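Nucleoprotein (Rift valley fever virus, PDB 3OUO) encapsidates the viral genomic RNA, protecting it from nucleases and forming the nucleocapsid that serves as template for transcription and replication. Local coordinates at residues 28-33 with 197-202; 114-119 with 147-152. All coordinates share one frame; numbering follows the deposited sequence.

In the fold
From the N terminus, the chain runs through helices 4-13 and 18-28 and enters the loop of contact 1, where residues 28-33 lie against helix 189-204 at 197-202. That pairing closes a loop of 163 residues, 100 of them helical and none in a strand. Contact 2 is nested inside it: helix 112-122 meets the 3-10 segment 147-152 across 27 intervening residues. The centres of the two contacts are about 16 Å apart, and they touch where Met200 O packs on Ala150 CB at 3.4 Å. Helix 189-204 thus receives the 28-33 linker through Tyr30 and touches segment 147-152 through Met200, while that segment is buried against helix 112-122 in contact 2.

Contact 1 of 2, residues 28-33 with 197-202; sequences FAYQGF and TQPMNA. With NO2 (nitrite ion), chain D.
Tyr30 of the linker between helices 18-28 and 35-46, probably an RNA-binding residue like Phe33, packs on helix 189-204. Its ring is reached over one face by Gln198 CB, 4.2 Å from the centroid and 5° off the normal, a CH-pi contact. The Gln198 side chain crosses the tyrosine at about a right angle, its amide plane turned 33° from the ring, and Gln198 NE2 comes to 3.9 Å from Tyr30 CD1. Ala202 CB sits in the ring plane at the edge, 3.8 Å from Tyr30 CD2, while Pro199 CA approaches Tyr30 CE2 obliquely at 3.7 Å. Tyr30 CG, anti to the backbone N (chi1 -176°), carries the ring onto this helix side. Beyond it, Gly32 N donates to O2 of a nitrite ion, 2.6 Å away; Ala202 CB and the Phe33 ring also lie against the ion. Gly32, in the 1-71 region essential for oligomerization, has its O hydrogen-bonded to Lys74 NZ of the second subunit. With no hydrogen bond linking the two segments, the contact depends on van der Waals and CH-pi packing, and the nitrite, probably from the crystallisation liquor, is consistent with a Gly32 amide able to take an anionic oxygen.

Contact 2 of 2, residues 114-119 with 147-152; sequences WTCQAL and PSFAGM
The Phe149 ring presents its edge to Cys116: SG lies 5.4 Å from the ring centroid and 84° off the normal, close to the ring plane, a sulfur-aromatic contact. Other parts of the chain also meet this ring, with the His169 ring inclined at about 55° to it and Ile165, on the same helix 159-180, touching the side chain. With Phe149 CG anti to its backbone N (chi1 171°), the ring is set so that CD1 comes beside the sulfur, 4.1 Å from Cys116 SG. The nearest approach of Cys116 SG is to Phe149 CA at 3.6 Å, with Phe149 CB at 3.9 Å. The sulfur therefore touches the base of the phenylalanine as well as its ring edge.

The contact joins helix 112-122 to a short 3-10 turn in the loop leading to helix 159-180. The 3-10 assignment is supported by successive i to i+3 backbone bonds: Ala150 N to Pro147 O, Gly151 N to Ser148 O and Met152 N to Phe149 O. From this tight winding Ser148 and the selenomethionine Met152 direct their side chains toward helix 112-122, while Phe149 meets it with CA, CB and the ring edge; Met152 CG lies 4.4 Å from Cys116 SG.

Beside the cysteine, Thr115 meets Ser148 through its methyl group, CG2 lying 3.8 Å from Ser148 OG and 4.0 Å from Ser148 CB. No hydrogen bond joins the two segments, and both hydroxyls are engaged outside the pair: Thr115 OG1 is hydrogen-bonded to Ala108 O and Leu111 O, and Ser148 OG to His146 ND1, with a weak bond to Ala108 O of helix 104-110.

Contact 1 of 2, residues 28-33 with 197-202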
ATOM      1  N   PHE A  28      -5.262   0.455 -41.118  1.00 12.81           N
ATOM      2  CA  PHE A  28      -4.674   0.139 -39.828  1.00 12.37           C
ATOM      3  C   PHE A  28      -5.534   0.568 -38.643  1.00 11.95           C
ATOM      4  O   PHE A  28      -5.181   0.306 -37.496  1.00 12.05           O
ATOM      5  CB  PHE A  28      -3.282   0.766 -39.718  1.00 12.18           C
ATOM      6  CG  PHE A  28      -2.308   0.282 -40.761  1.00 12.06           C
ATOM      7  CD1 PHE A  28      -2.255  -1.069 -41.121  1.00 12.47           C
ATOM      8  CD2 PHE A  28      -1.420   1.167 -41.362  1.00 11.18           C
ATOM      9  CE1 PHE A  28      -1.342  -1.518 -42.075  1.00 11.79           C
ATOM     10  CE2 PHE A  28      -0.514   0.732 -42.312  1.00 11.57           C
ATOM     11  CZ  PHE A  28      -0.471  -0.614 -42.669  1.00 11.91           C
ATOM     12  N   ALA A  29      -6.660   1.216 -38.923  1.00 11.45           N
ATOM     13  CA  ALA A  29      -7.488   1.806 -37.876  1.00 11.33           C
ATOM     14  C   ALA A  29      -8.003   0.766 -36.887  1.00 11.12           C
ATOM     15  O   ALA A  29      -8.224  -0.388 -37.244  1.00 10.63           O
ATOM     16  CB  ALA A  29      -8.660   2.598 -38.485  1.00 10.97           C
ATOM     17  N   TYR A  30      -8.162   1.205 -35.638  1.00 11.23           N
ATOM     18  CA  TYR A  30      -8.833   0.443 -34.593  1.00 11.74           C
ATOM     19  C   TYR A  30     -10.157  -0.148 -35.091  1.00 11.61           C
ATOM     20  O   TYR A  30     -10.989   0.545 -35.689  1.00 10.80           O
ATOM     21  CB  TYR A  30      -9.081   1.352 -33.385  1.00 11.91           C
ATOM     22  CG  TYR A  30      -9.685   0.678 -32.171  1.00 13.40           C
ATOM     23  CD1 TYR A  30      -8.879   0.237 -31.122  1.00 14.73           C
ATOM     24  CD2 TYR A  30     -11.068   0.504 -32.058  1.00 14.77           C
ATOM     25  CE1 TYR A  30      -9.431  -0.372 -29.999  1.00 15.65           C
ATOM     26  CE2 TYR A  30     -11.629  -0.108 -30.942  1.00 15.75           C
ATOM     27  CZ  TYR A  30     -10.805  -0.541 -29.916  1.00 16.58           C
ATOM     28  OH  TYR A  30     -11.365  -1.143 -28.809  1.00 18.23           O
ATOM     29  N   GLN A  31     -10.317  -1.443 -34.851  1.00 11.95           N
ATOM     30  CA  GLN A  31     -11.570  -2.139 -35.090  1.00 12.19           C
ATOM     31  C   GLN A  31     -11.935  -2.853 -33.808  1.00 12.17           C
ATOM     32  O   GLN A  31     -11.147  -3.641 -33.295  1.00 12.45           O
ATOM     33  CB  GLN A  31     -11.432  -3.159 -36.226  1.00 12.16           C
ATOM     34  CG  GLN A  31     -12.730  -3.898 -36.518  1.00 12.46           C
ATOM     35  CD  GLN A  31     -12.570  -4.984 -37.553  1.00 13.54           C
ATOM     36  OE1 GLN A  31     -12.021  -6.052 -37.273  1.00 13.46           O
ATOM     37  NE2 GLN A  31     -13.062  -4.725 -38.759  1.00 13.43           N
ATOM     38  N   GLY A  32     -13.125  -2.574 -33.290  1.00 12.05           N
ATOM     39  CA  GLY A  32     -13.569  -3.169 -32.028  1.00 12.00           C
ATOM     40  C   GLY A  32     -14.011  -4.609 -32.194  1.00 12.03           C
ATOM     41  O   GLY A  32     -13.767  -5.453 -31.324  1.00 12.01           O
ATOM     42  N   PHE A  33     -14.672  -4.881 -33.316  1.00 11.63           N
ATOM     43  CA  PHE A  33     -15.171  -6.216 -33.628  1.00 11.71           C
ATOM     44  C   PHE A  33     -15.394  -6.367 -35.138  1.00 11.54           C
ATOM     45  O   PHE A  33     -15.533  -5.377 -35.863  1.00 10.87           O
ATOM     46  CB  PHE A  33     -16.472  -6.496 -32.857  1.00 11.74           C
ATOM     47  CG  PHE A  33     -17.642  -5.684 -33.334  1.00 11.68           C
ATOM     48  CD1 PHE A  33     -18.650  -6.277 -34.081  1.00 12.51           C
ATOM     49  CD2 PHE A  33     -17.722  -4.325 -33.064  1.00 11.48           C
ATOM     50  CE1 PHE A  33     -19.737  -5.522 -34.542  1.00 13.28           C
ATOM     51  CE2 PHE A  33     -18.796  -3.566 -33.516  1.00 12.61           C
ATOM     52  CZ  PHE A  33     -19.806  -4.165 -34.257  1.00 12.13           C
ATOM     53  N   THR A 197     -14.299   6.365 -26.510  1.00 19.73           N
ATOM     54  CA  THR A 197     -14.292   7.050 -27.800  1.00 19.69           C
ATOM     55  C   THR A 197     -13.759   6.217 -28.978  1.00 19.41           C
ATOM     56  O   THR A 197     -14.262   6.345 -30.102  1.00 19.59           O
ATOM     57  CB  THR A 197     -13.555   8.408 -27.679  1.00 19.76           C
ATOM     58  OG1 THR A 197     -14.490   9.414 -27.262  1.00 20.42           O
ATOM     59  CG2 THR A 197     -12.952   8.829 -28.986  1.00 20.66           C
ATOM     60  N   GLN A 198     -12.759   5.374 -28.734  1.00 18.95           N
ATOM     61  CA  GLN A 198     -12.179   4.547 -29.799  1.00 18.83           C
ATOM     62  C   GLN A 198     -13.143   3.490 -30.355  1.00 17.98           C
ATOM     63  O   GLN A 198     -13.343   3.426 -31.566  1.00 17.84           O
ATOM     64  CB  GLN A 198     -10.878   3.872 -29.353  1.00 19.30           C
ATOM     65  CG  GLN A 198      -9.619   4.648 -29.660  1.00 21.11           C
ATOM     66  CD  GLN A 198      -8.368   3.786 -29.550  1.00 23.54           C
ATOM     67  OE1 GLN A 198      -7.500   3.833 -30.420  1.00 24.91           O
ATOM     68  NE2 GLN A 198      -8.278   2.985 -28.488  1.00 23.65           N
ATOM     69  N   PRO A 199     -13.727   2.643 -29.480  1.00 17.43           N
ATOM     70  CA  PRO A 199     -14.719   1.713 -30.028  1.00 16.81           C
ATOM     71  C   PRO A 199     -15.963   2.420 -30.583  1.00 15.98           C
ATOM     72  O   PRO A 199     -16.540   1.949 -31.559  1.00 15.83           O
ATOM     73  CB  PRO A 199     -15.071   0.812 -28.832  1.00 16.86           C
ATOM     74  CG  PRO A 199     -14.572   1.526 -27.634  1.00 17.17           C
ATOM     75  CD  PRO A 199     -13.405   2.333 -28.076  1.00 17.39           C
HETATM   76  N   MSE A 200     -16.349   3.546 -29.985  1.00 15.26           N
HETATM   77  CA  MSE A 200     -17.477   4.333 -30.492  1.00 14.58           C
HETATM   78  C   MSE A 200     -17.244   4.766 -31.951  1.00 14.52           C
HETATM   79  O   MSE A 200     -18.027   4.413 -32.846  1.00 13.66           O
HETATM   80  CB  MSE A 200     -17.750   5.548 -29.599  1.00 14.19           C
HETATM   81  CG  MSE A 200     -18.923   6.400 -30.068  1.00 13.68           C
HETATM   82 SE   MSE A 200     -19.231   7.988 -28.995  1.00 12.33          SE
HETATM   83  CE  MSE A 200     -18.308   9.310 -30.084  1.00 14.69           C
ATOM     84  N   ASN A 201     -16.156   5.504 -32.175  1.00 14.56           N
ATOM     85  CA  ASN A 201     -15.798   6.005 -33.506  1.00 14.92           C
ATOM     86  C   ASN A 201     -15.557   4.892 -34.530  1.00 14.42           C
ATOM     87  O   ASN A 201     -15.936   5.018 -35.696  1.00 14.32           O
ATOM     88  CB  ASN A 201     -14.582   6.944 -33.424  1.00 15.56           C
ATOM     89  CG  ASN A 201     -14.947   8.344 -32.930  1.00 17.59           C
ATOM     90  OD1 ASN A 201     -15.985   8.905 -33.304  1.00 20.44           O
ATOM     91  ND2 ASN A 201     -14.083   8.922 -32.091  1.00 19.18           N
ATOM     92  N   ALA A 202     -14.958   3.792 -34.079  1.00 14.04           N
ATOM     93  CA  ALA A 202     -14.753   2.619 -34.932  1.00 13.70           C
ATOM     94  C   ALA A 202     -16.060   2.057 -35.507  1.00 13.31           C
ATOM     95  O   ALA A 202     -16.120   1.705 -36.685  1.00 13.49           O
ATOM     96  CB  ALA A 202     -13.990   1.537 -34.178  1.00 13.80           C
TER
HETATM   97  N   NO2 D 246     -16.318  -1.502 -35.151  1.00 26.27           N
HETATM   98  O1  NO2 D 246     -16.703  -2.060 -36.429  1.00 26.02           O
HETATM   99  O2  NO2 D 246     -14.882  -1.632 -35.025  1.00 26.77           O

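Contact 2 of 2, residues 114-119 with 147-152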
ATOM      1  N   TRP A 114     -31.258  -4.594 -33.790  1.00  8.12           N
ATOM      2  CA  TRP A 114     -32.217  -5.239 -32.898  1.00  7.86           C
ATOM      3  C   TRP A 114     -31.919  -4.913 -31.431  1.00  7.73           C
ATOM      4  O   TRP A 114     -32.830  -4.601 -30.669  1.00  7.73           O
ATOM      5  CB  TRP A 114     -32.221  -6.749 -33.118  1.00  7.92           C
ATOM      6  CG  TRP A 114     -33.371  -7.440 -32.448  1.00  8.02           C
ATOM      7  CD1 TRP A 114     -34.610  -7.658 -32.973  1.00  7.49           C
ATOM      8  CD2 TRP A 114     -33.396  -7.980 -31.116  1.00  7.41           C
ATOM      9  NE1 TRP A 114     -35.406  -8.315 -32.057  1.00  8.52           N
ATOM     10  CE2 TRP A 114     -34.684  -8.525 -30.910  1.00  8.06           C
ATOM     11  CE3 TRP A 114     -32.454  -8.059 -30.080  1.00  6.92           C
ATOM     12  CZ2 TRP A 114     -35.057  -9.137 -29.706  1.00  7.56           C
ATOM     13  CZ3 TRP A 114     -32.818  -8.677 -28.890  1.00  5.58           C
ATOM     14  CH2 TRP A 114     -34.109  -9.199 -28.710  1.00  6.87           C
ATOM     15  N   THR A 115     -30.644  -5.010 -31.049  1.00  7.52           N
ATOM     16  CA  THR A 115     -30.171  -4.646 -29.711  1.00  7.38           C
ATOM     17  C   THR A 115     -30.750  -3.317 -29.242  1.00  7.56           C
ATOM     18  O   THR A 115     -31.282  -3.237 -28.137  1.00  7.76           O
ATOM     19  CB  THR A 115     -28.630  -4.562 -29.674  1.00  7.21           C
ATOM     20  OG1 THR A 115     -28.084  -5.810 -30.096  1.00  7.14           O
ATOM     21  CG2 THR A 115     -28.117  -4.228 -28.264  1.00  7.21           C
ATOM     22  N   CYS A 116     -30.666  -2.288 -30.089  1.00  7.49           N
ATOM     23  CA  CYS A 116     -31.115  -0.944 -29.721  1.00  7.97           C
ATOM     24  C   CYS A 116     -32.637  -0.830 -29.543  1.00  7.88           C
ATOM     25  O   CYS A 116     -33.102  -0.006 -28.751  1.00  7.83           O
ATOM     26  CB  CYS A 116     -30.593   0.108 -30.714  1.00  7.96           C
ATOM     27  SG  CYS A 116     -28.784   0.242 -30.737  1.00 10.65           S
ATOM     28  N   GLN A 117     -33.399  -1.647 -30.268  1.00  7.86           N
ATOM     29  CA  GLN A 117     -34.855  -1.710 -30.083  1.00  8.09           C
ATOM     30  C   GLN A 117     -35.175  -2.429 -28.778  1.00  8.21           C
ATOM     31  O   GLN A 117     -36.115  -2.059 -28.070  1.00  8.21           O
ATOM     32  CB  GLN A 117     -35.537  -2.440 -31.245  1.00  8.53           C
ATOM     33  CG  GLN A 117     -35.492  -1.727 -32.608  1.00  9.08           C
ATOM     34  CD  GLN A 117     -36.040  -2.597 -33.721  1.00 10.34           C
ATOM     35  OE1 GLN A 117     -37.242  -2.879 -33.769  1.00 12.15           O
ATOM     36  NE2 GLN A 117     -35.162  -3.034 -34.621  1.00 10.00           N
ATOM     37  N   ALA A 118     -34.383  -3.452 -28.462  1.00  8.09           N
ATOM     38  CA  ALA A 118     -34.565  -4.235 -27.236  1.00  8.25           C
ATOM     39  C   ALA A 118     -34.347  -3.400 -25.958  1.00  8.33           C
ATOM     40  O   ALA A 118     -34.942  -3.688 -24.905  1.00  8.23           O
ATOM     41  CB  ALA A 118     -33.661  -5.470 -27.248  1.00  7.96           C
ATOM     42  N   LEU A 119     -33.500  -2.373 -26.061  1.00  8.10           N
ATOM     43  CA  LEU A 119     -33.256  -1.436 -24.956  1.00  8.37           C
ATOM     44  C   LEU A 119     -34.523  -0.759 -24.427  1.00  8.66           C
ATOM     45  O   LEU A 119     -34.603  -0.423 -23.236  1.00  8.74           O
ATOM     46  CB  LEU A 119     -32.232  -0.364 -25.362  1.00  7.86           C
ATOM     47  CG  LEU A 119     -30.803  -0.832 -25.685  1.00  7.83           C
ATOM     48  CD1 LEU A 119     -30.008   0.286 -26.343  1.00  5.75           C
ATOM     49  CD2 LEU A 119     -30.078  -1.354 -24.439  1.00  7.08           C
ATOM     50  N   PRO A 147     -23.307   0.565 -26.035  1.00  9.75           N
ATOM     51  CA  PRO A 147     -22.218   0.833 -26.975  1.00  9.78           C
ATOM     52  C   PRO A 147     -22.551   0.415 -28.416  1.00  9.71           C
ATOM     53  O   PRO A 147     -22.121   1.082 -29.350  1.00  9.71           O
ATOM     54  CB  PRO A 147     -21.069  -0.005 -26.403  1.00 10.04           C
ATOM     55  CG  PRO A 147     -21.304   0.060 -24.933  1.00  9.89           C
ATOM     56  CD  PRO A 147     -22.799  -0.054 -24.794  1.00  9.89           C
ATOM     57  N   SER A 148     -23.334  -0.654 -28.576  1.00  9.72           N
ATOM     58  CA  SER A 148     -23.848  -1.110 -29.878  1.00  9.89           C
ATOM     59  C   SER A 148     -24.421   0.006 -30.743  1.00  9.44           C
ATOM     60  O   SER A 148     -24.337  -0.043 -31.974  1.00  9.09           O
ATOM     61  CB  SER A 148     -24.968  -2.135 -29.683  1.00  9.75           C
ATOM     62  OG  SER A 148     -24.497  -3.290 -29.035  1.00 12.33           O
ATOM     63  N   PHE A 149     -25.039   0.988 -30.096  1.00  9.20           N
ATOM     64  CA  PHE A 149     -25.709   2.061 -30.818  1.00  9.01           C
ATOM     65  C   PHE A 149     -24.801   2.757 -31.820  1.00  9.03           C
ATOM     66  O   PHE A 149     -25.276   3.234 -32.851  1.00  9.32           O
ATOM     67  CB  PHE A 149     -26.328   3.101 -29.873  1.00  8.70           C
ATOM     68  CG  PHE A 149     -26.841   4.319 -30.597  1.00  8.20           C
ATOM     69  CD1 PHE A 149     -28.057   4.277 -31.276  1.00  6.97           C
ATOM     70  CD2 PHE A 149     -26.083   5.489 -30.642  1.00  7.44           C
ATOM     71  CE1 PHE A 149     -28.521   5.382 -31.973  1.00  6.96           C
ATOM     72  CE2 PHE A 149     -26.542   6.610 -31.335  1.00  7.23           C
ATOM     73  CZ  PHE A 149     -27.761   6.558 -32.004  1.00  7.23           C
ATOM     74  N   ALA A 150     -23.504   2.816 -31.520  1.00  9.45           N
ATOM     75  CA  ALA A 150     -22.544   3.491 -32.396  1.00  9.79           C
ATOM     76  C   ALA A 150     -22.576   2.946 -33.835  1.00 10.12           C
ATOM     77  O   ALA A 150     -22.278   3.673 -34.777  1.00 10.56           O
ATOM     78  CB  ALA A 150     -21.145   3.405 -31.815  1.00  9.54           C
ATOM     79  N   GLY A 151     -22.963   1.679 -33.993  1.00 10.20           N
ATOM     80  CA  GLY A 151     -23.020   1.023 -35.304  1.00 10.39           C
ATOM     81  C   GLY A 151     -24.225   1.456 -36.117  1.00 11.02           C
ATOM     82  O   GLY A 151     -24.349   1.111 -37.293  1.00 11.23           O
HETATM   83  N   MSE A 152     -25.117   2.222 -35.492  1.00 10.77           N
HETATM   84  CA  MSE A 152     -26.295   2.735 -36.174  1.00 10.79           C
HETATM   85  C   MSE A 152     -26.126   4.195 -36.616  1.00 10.58           C
HETATM   86  O   MSE A 152     -27.036   4.773 -37.215  1.00 10.15           O
HETATM   87  CB  MSE A 152     -27.531   2.596 -35.275  1.00 10.96           C
HETATM   88  CG  MSE A 152     -27.935   1.168 -34.980  1.00 10.98           C
HETATM   89 SE   MSE A 152     -28.767   0.369 -36.515  1.00 15.69          SE
HETATM   90  CE  MSE A 152     -27.256  -0.605 -37.302  1.00 13.21           C
TER